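Local coordinates for inorganic pyrophosphatase (Ehrlichia chaffeensis, PDB 3LO0), which probably catalyses the magnesium-dependent hydrolysis of inorganic pyrophosphate to two phosphate ions, working as a homohexamer, at residues I107-L115 / Y139-F148. Numbering follows the deposited sequence.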
ATOM      1  N   ILE A 107      20.364   8.188  -3.564  1.00 22.58           N
ATOM      2  CA  ILE A 107      20.486   7.429  -4.802  1.00 22.38           C
ATOM      3  C   ILE A 107      21.502   8.078  -5.748  1.00 22.78           C
ATOM      4  O   ILE A 107      21.552   9.303  -5.934  1.00 20.71           O
ATOM      5  CB  ILE A 107      19.121   7.207  -5.475  1.00 22.64           C
ATOM      6  CG1 ILE A 107      19.243   6.274  -6.700  1.00 23.04           C
ATOM      7  CG2 ILE A 107      18.473   8.540  -5.807  1.00 21.69           C
ATOM      8  CD1 ILE A 107      17.854   5.778  -7.245  1.00 20.77           C
ATOM      9  N   ARG A 108      22.330   7.228  -6.336  1.00 23.16           N
ATOM     10  CA  ARG A 108      23.273   7.664  -7.344  1.00 24.11           C
ATOM     11  C   ARG A 108      22.544   7.748  -8.687  1.00 23.38           C
ATOM     12  O   ARG A 108      21.920   6.738  -9.171  1.00 24.23           O
ATOM     13  CB  ARG A 108      24.404   6.672  -7.430  1.00 25.37           C
ATOM     14  CG  ARG A 108      25.175   6.500  -6.147  1.00 30.33           C
ATOM     15  CD  ARG A 108      26.122   5.302  -6.273  1.00 36.05           C
ATOM     16  NE  ARG A 108      25.376   4.051  -6.121  1.00 39.67           N
ATOM     17  CZ  ARG A 108      25.927   2.839  -6.117  1.00 44.75           C
ATOM     18  NH1 ARG A 108      27.243   2.690  -6.283  1.00 47.10           N
ATOM     19  NH2 ARG A 108      25.159   1.767  -5.943  1.00 46.28           N
ATOM     20  N   ALA A 109      22.539   8.948  -9.248  1.00 21.84           N
ATOM     21  CA  ALA A 109      21.766   9.222 -10.446  1.00 21.69           C
ATOM     22  C   ALA A 109      22.602   9.919 -11.484  1.00 21.47           C
ATOM     23  O   ALA A 109      23.729  10.337 -11.221  1.00 20.86           O
ATOM     24  CB  ALA A 109      20.527  10.056 -10.120  1.00 20.29           C
ATOM     25  N   ARG A 110      22.050  10.018 -12.685  1.00 22.19           N
ATOM     26  CA  ARG A 110      22.705  10.815 -13.715  1.00 22.70           C
ATOM     27  C   ARG A 110      21.692  11.672 -14.404  1.00 21.50           C
ATOM     28  O   ARG A 110      20.587  11.207 -14.738  1.00 21.25           O
ATOM     29  CB  ARG A 110      23.518   9.981 -14.689  1.00 23.26           C
ATOM     30  CG  ARG A 110      22.795   8.881 -15.382  1.00 25.77           C
ATOM     31  CD  ARG A 110      23.781   8.087 -16.302  1.00 29.26           C
ATOM     32  NE  ARG A 110      23.021   7.010 -16.927  1.00 28.57           N
ATOM     33  CZ  ARG A 110      22.137   7.190 -17.915  1.00 28.24           C
ATOM     34  NH1 ARG A 110      21.445   6.153 -18.368  1.00 27.05           N
ATOM     35  NH2 ARG A 110      21.945   8.393 -18.451  1.00 28.71           N
ATOM     36  N   PRO A 111      22.029  12.948 -14.552  1.00 20.92           N
ATOM     37  CA  PRO A 111      21.097  13.863 -15.142  1.00 21.59           C
ATOM     38  C   PRO A 111      20.933  13.557 -16.616  1.00 21.96           C
ATOM     39  O   PRO A 111      21.886  13.120 -17.263  1.00 21.47           O
ATOM     40  CB  PRO A 111      21.775  15.217 -14.994  1.00 20.89           C
ATOM     41  CG  PRO A 111      23.210  14.903 -14.878  1.00 23.11           C
ATOM     42  CD  PRO A 111      23.355  13.554 -14.372  1.00 22.26           C
ATOM     43  N   VAL A 112      19.739  13.800 -17.127  1.00 22.49           N
ATOM     44  CA  VAL A 112      19.493  13.674 -18.547  1.00 23.05           C
ATOM     45  C   VAL A 112      18.839  14.894 -19.164  1.00 24.01           C
ATOM     46  O   VAL A 112      18.637  14.933 -20.381  1.00 24.32           O
ATOM     47  CB  VAL A 112      18.675  12.428 -18.857  1.00 23.57           C
ATOM     48  CG1 VAL A 112      19.466  11.188 -18.396  1.00 24.95           C
ATOM     49  CG2 VAL A 112      17.290  12.490 -18.189  1.00 22.06           C
ATOM     50  N   GLY A 113      18.535  15.893 -18.340  1.00 23.21           N
ATOM     51  CA  GLY A 113      17.814  17.057 -18.801  1.00 23.22           C
ATOM     52  C   GLY A 113      17.416  17.925 -17.642  1.00 23.01           C
ATOM     53  O   GLY A 113      17.724  17.601 -16.476  1.00 22.52           O
ATOM     54  N   VAL A 114      16.747  19.029 -17.974  1.00 23.48           N
ATOM     55  CA  VAL A 114      16.258  19.974 -16.998  1.00 23.81           C
ATOM     56  C   VAL A 114      14.938  20.624 -17.476  1.00 24.35           C
ATOM     57  O   VAL A 114      14.775  20.976 -18.658  1.00 24.64           O
ATOM     58  CB  VAL A 114      17.373  21.020 -16.642  1.00 24.42           C
ATOM     59  CG1 VAL A 114      17.860  21.765 -17.884  1.00 24.33           C
ATOM     60  CG2 VAL A 114      16.894  21.978 -15.565  1.00 26.18           C
ATOM     61  N   LEU A 115      13.994  20.727 -16.551  1.00 23.72           N
ATOM     62  CA  LEU A 115      12.758  21.401 -16.770  1.00 25.58           C
ATOM     63  C   LEU A 115      12.939  22.819 -16.236  1.00 27.12           C
ATOM     64  O   LEU A 115      13.243  23.020 -15.069  1.00 26.78           O
ATOM     65  CB  LEU A 115      11.594  20.717 -16.046  1.00 24.75           C
ATOM     66  CG  LEU A 115      10.246  21.452 -16.158  1.00 27.72           C
ATOM     67  CD1 LEU A 115       9.829  21.562 -17.641  1.00 27.66           C
ATOM     68  CD2 LEU A 115       9.167  20.781 -15.346  1.00 24.55           C
ATOM     69  N   TYR A 139      17.277   1.973 -17.353  1.00 30.22           N
ATOM     70  CA  TYR A 139      17.355   3.306 -17.931  1.00 30.22           C
ATOM     71  C   TYR A 139      18.632   3.544 -18.744  1.00 31.03           C
ATOM     72  O   TYR A 139      18.842   4.653 -19.205  1.00 30.06           O
ATOM     73  CB  TYR A 139      17.194   4.396 -16.817  1.00 29.75           C
ATOM     74  CG  TYR A 139      15.859   4.353 -16.102  1.00 27.74           C
ATOM     75  CD1 TYR A 139      14.718   4.952 -16.657  1.00 27.30           C
ATOM     76  CD2 TYR A 139      15.719   3.681 -14.884  1.00 27.30           C
ATOM     77  CE1 TYR A 139      13.484   4.896 -16.011  1.00 27.96           C
ATOM     78  CE2 TYR A 139      14.487   3.630 -14.234  1.00 24.59           C
ATOM     79  CZ  TYR A 139      13.383   4.233 -14.800  1.00 27.04           C
ATOM     80  OH  TYR A 139      12.151   4.148 -14.160  1.00 28.31           O
ATOM     81  N   ASN A 140      19.440   2.495 -18.968  1.00 32.37           N
ATOM     82  CA  ASN A 140      20.671   2.589 -19.768  1.00 34.44           C
ATOM     83  C   ASN A 140      20.477   3.362 -21.073  1.00 34.97           C
ATOM     84  O   ASN A 140      21.331   4.153 -21.449  1.00 34.58           O
ATOM     85  CB  ASN A 140      21.239   1.192 -20.100  1.00 36.05           C
ATOM     86  CG  ASN A 140      21.934   0.525 -18.921  1.00 36.88           C
ATOM     87  OD1 ASN A 140      22.166   1.139 -17.891  1.00 40.60           O
ATOM     88  ND2 ASN A 140      22.275  -0.755 -19.084  1.00 41.82           N
ATOM     89  N   ASN A 141      19.334   3.156 -21.721  1.00 35.57           N
ATOM     90  CA  ASN A 141      19.033   3.764 -23.020  1.00 37.52           C
ATOM     91  C   ASN A 141      18.503   5.196 -22.959  1.00 36.43           C
ATOM     92  O   ASN A 141      18.252   5.810 -24.001  1.00 37.42           O
ATOM     93  CB  ASN A 141      18.040   2.879 -23.814  1.00 38.92           C
ATOM     94  CG  ASN A 141      16.602   2.988 -23.302  1.00 41.84           C
ATOM     95  OD1 ASN A 141      16.329   3.648 -22.284  1.00 47.23           O
ATOM     96  ND2 ASN A 141      15.678   2.323 -23.993  1.00 45.80           N
ATOM     97  N   ILE A 142      18.319   5.728 -21.756  1.00 34.62           N
ATOM     98  CA  ILE A 142      17.922   7.121 -21.599  1.00 33.25           C
ATOM     99  C   ILE A 142      19.217   7.924 -21.413  1.00 33.06           C
ATOM    100  O   ILE A 142      19.842   7.879 -20.351  1.00 32.31           O
ATOM    101  CB  ILE A 142      16.951   7.311 -20.415  1.00 31.68           C
ATOM    102  CG1 ILE A 142      15.746   6.371 -20.526  1.00 31.36           C
ATOM    103  CG2 ILE A 142      16.399   8.744 -20.357  1.00 32.63           C
ATOM    104  CD1 ILE A 142      14.863   6.639 -21.756  1.00 28.03           C
ATOM    105  N   LYS A 143      19.635   8.627 -22.462  1.00 33.86           N
ATOM    106  CA  LYS A 143      20.849   9.462 -22.420  1.00 34.76           C
ATOM    107  C   LYS A 143      20.525  10.957 -22.400  1.00 33.58           C
ATOM    108  O   LYS A 143      21.391  11.794 -22.090  1.00 32.87           O
ATOM    109  CB  LYS A 143      21.752   9.154 -23.637  1.00 36.02           C
ATOM    110  CG  LYS A 143      22.172   7.670 -23.781  1.00 39.93           C
ATOM    111  CD  LYS A 143      22.793   7.147 -22.496  1.00 42.58           C
ATOM    112  CE  LYS A 143      23.681   5.909 -22.712  1.00 45.24           C
ATOM    113  NZ  LYS A 143      24.017   5.255 -21.382  1.00 46.38           N
ATOM    114  N   ASP A 144      19.286  11.283 -22.753  1.00 32.98           N
ATOM    115  CA  ASP A 144      18.817  12.653 -22.831  1.00 33.11           C
ATOM    116  C   ASP A 144      17.333  12.608 -22.527  1.00 32.29           C
ATOM    117  O   ASP A 144      16.694  11.565 -22.668  1.00 31.90           O
ATOM    118  CB  ASP A 144      19.098  13.255 -24.224  1.00 34.79           C
ATOM    119  CG  ASP A 144      18.742  14.745 -24.320  1.00 36.47           C
ATOM    120  OD1 ASP A 144      19.268  15.569 -23.544  1.00 36.08           O
ATOM    121  OD2 ASP A 144      17.906  15.092 -25.186  1.00 43.76           O
ATOM    122  N   TYR A 145      16.785  13.725 -22.065  1.00 31.59           N
ATOM    123  CA  TYR A 145      15.398  13.743 -21.620  1.00 31.28           C
ATOM    124  C   TYR A 145      14.451  13.302 -22.754  1.00 31.78           C
ATOM    125  O   TYR A 145      13.464  12.618 -22.494  1.00 30.84           O
ATOM    126  CB  TYR A 145      15.008  15.138 -21.110  1.00 30.98           C
ATOM    127  CG  TYR A 145      14.857  16.123 -22.211  1.00 31.71           C
ATOM    128  CD1 TYR A 145      13.638  16.275 -22.848  1.00 31.66           C
ATOM    129  CD2 TYR A 145      15.940  16.894 -22.648  1.00 31.34           C
ATOM    130  CE1 TYR A 145      13.480  17.152 -23.901  1.00 33.42           C
ATOM    131  CE2 TYR A 145      15.806  17.774 -23.718  1.00 34.62           C
ATOM    132  CZ  TYR A 145      14.563  17.909 -24.336  1.00 36.06           C
ATOM    133  OH  TYR A 145      14.408  18.779 -25.397  1.00 37.37           O
ATOM    134  N   SER A 146      14.773  13.679 -23.989  1.00 32.79           N
ATOM    135  CA  SER A 146      13.935  13.377 -25.155  1.00 34.44           C
ATOM    136  C   SER A 146      13.857  11.865 -25.477  1.00 35.55           C
ATOM    137  O   SER A 146      12.995  11.433 -26.270  1.00 37.07           O
ATOM    138  CB  SER A 146      14.399  14.189 -26.378  1.00 35.42           C
ATOM    139  OG  SER A 146      15.796  14.097 -26.572  1.00 35.10           O
ATOM    140  N   ASP A 147      14.719  11.057 -24.851  1.00 34.99           N
ATOM    141  CA  ASP A 147      14.619   9.604 -24.959  1.00 35.14           C
ATOM    142  C   ASP A 147      13.452   9.022 -24.178  1.00 34.67           C
ATOM    143  O   ASP A 147      13.087   7.877 -24.434  1.00 35.73           O
ATOM    144  CB  ASP A 147      15.915   8.908 -24.522  1.00 35.12           C
ATOM    145  CG  ASP A 147      17.073   9.177 -25.452  1.00 35.70           C
ATOM    146  OD1 ASP A 147      16.843   9.351 -26.674  1.00 36.82           O
ATOM    147  OD2 ASP A 147      18.225   9.226 -24.964  1.00 34.11           O
ATOM    148  N   PHE A 148      12.879   9.765 -23.209  1.00 32.52           N
ATOM    149  CA  PHE A 148      11.616   9.383 -22.612  1.00 31.71           C
ATOM    150  C   PHE A 148      10.410   9.652 -23.535  1.00 31.83           C
ATOM    151  O   PHE A 148      10.451  10.586 -24.322  1.00 31.39           O
ATOM    152  CB  PHE A 148      11.330  10.154 -21.325  1.00 30.69           C
ATOM    153  CG  PHE A 148      12.042   9.627 -20.117  1.00 29.93           C
ATOM    154  CD1 PHE A 148      12.984  10.407 -19.455  1.00 26.50           C
ATOM    155  CD2 PHE A 148      11.771   8.355 -19.640  1.00 30.30           C
ATOM    156  CE1 PHE A 148      13.622   9.911 -18.319  1.00 27.25           C
ATOM    157  CE2 PHE A 148      12.406   7.864 -18.518  1.00 31.21           C
ATOM    158  CZ  PHE A 148      13.327   8.654 -17.847  1.00 28.48           C
TER
HETATM  159  O   HOH W   1      20.970   3.938 -16.208  1.00 43.88           O
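A classic beta bulge in strand 106-118, where Val112 and Gly113 both face Leu128 of the neighbouring strand, meets the loop that leads into helix 150-162. Two residues before the bulge, Arg110 reaches across with its chain extended from CG to NE and grips a single backbone oxygen end-on: NH2 lies 2.9 Å and NH1 3.1 Å from Ile142 O, which sits in the guanidinium plane. The NH2 bond is the straighter, 153° at its hydrogen against 141°. Ile142 closes a type I turn from Tyr139, and a water accepts from Arg110 NH1 and donates weakly to Asn140 OD1. Over one guanidinium face lies Lys143 NZ, itself bonded to Asn140 O at 2.9 Å. At the bulge, Val112 O takes a weak bond from Tyr145 N (2.8 Å, 121°), while Val112 CG1 packs toward Ile142 CG2 at 4.4 Å. Gly113 CA comes within 4.1 Å of Tyr145 CB, which a side chain there would block; Asp144 OD1, an acceptor like nearby Val112 O, is hydrogen-bonded to Val180 N. The two-nitrogen grip fixes the guanidinium's rotation and satisfies a turn carbonyl, and the 4.1 Å between Arg110 NH1 and Lys143 NZ is probably tolerated because backbone oxygens offset both charges.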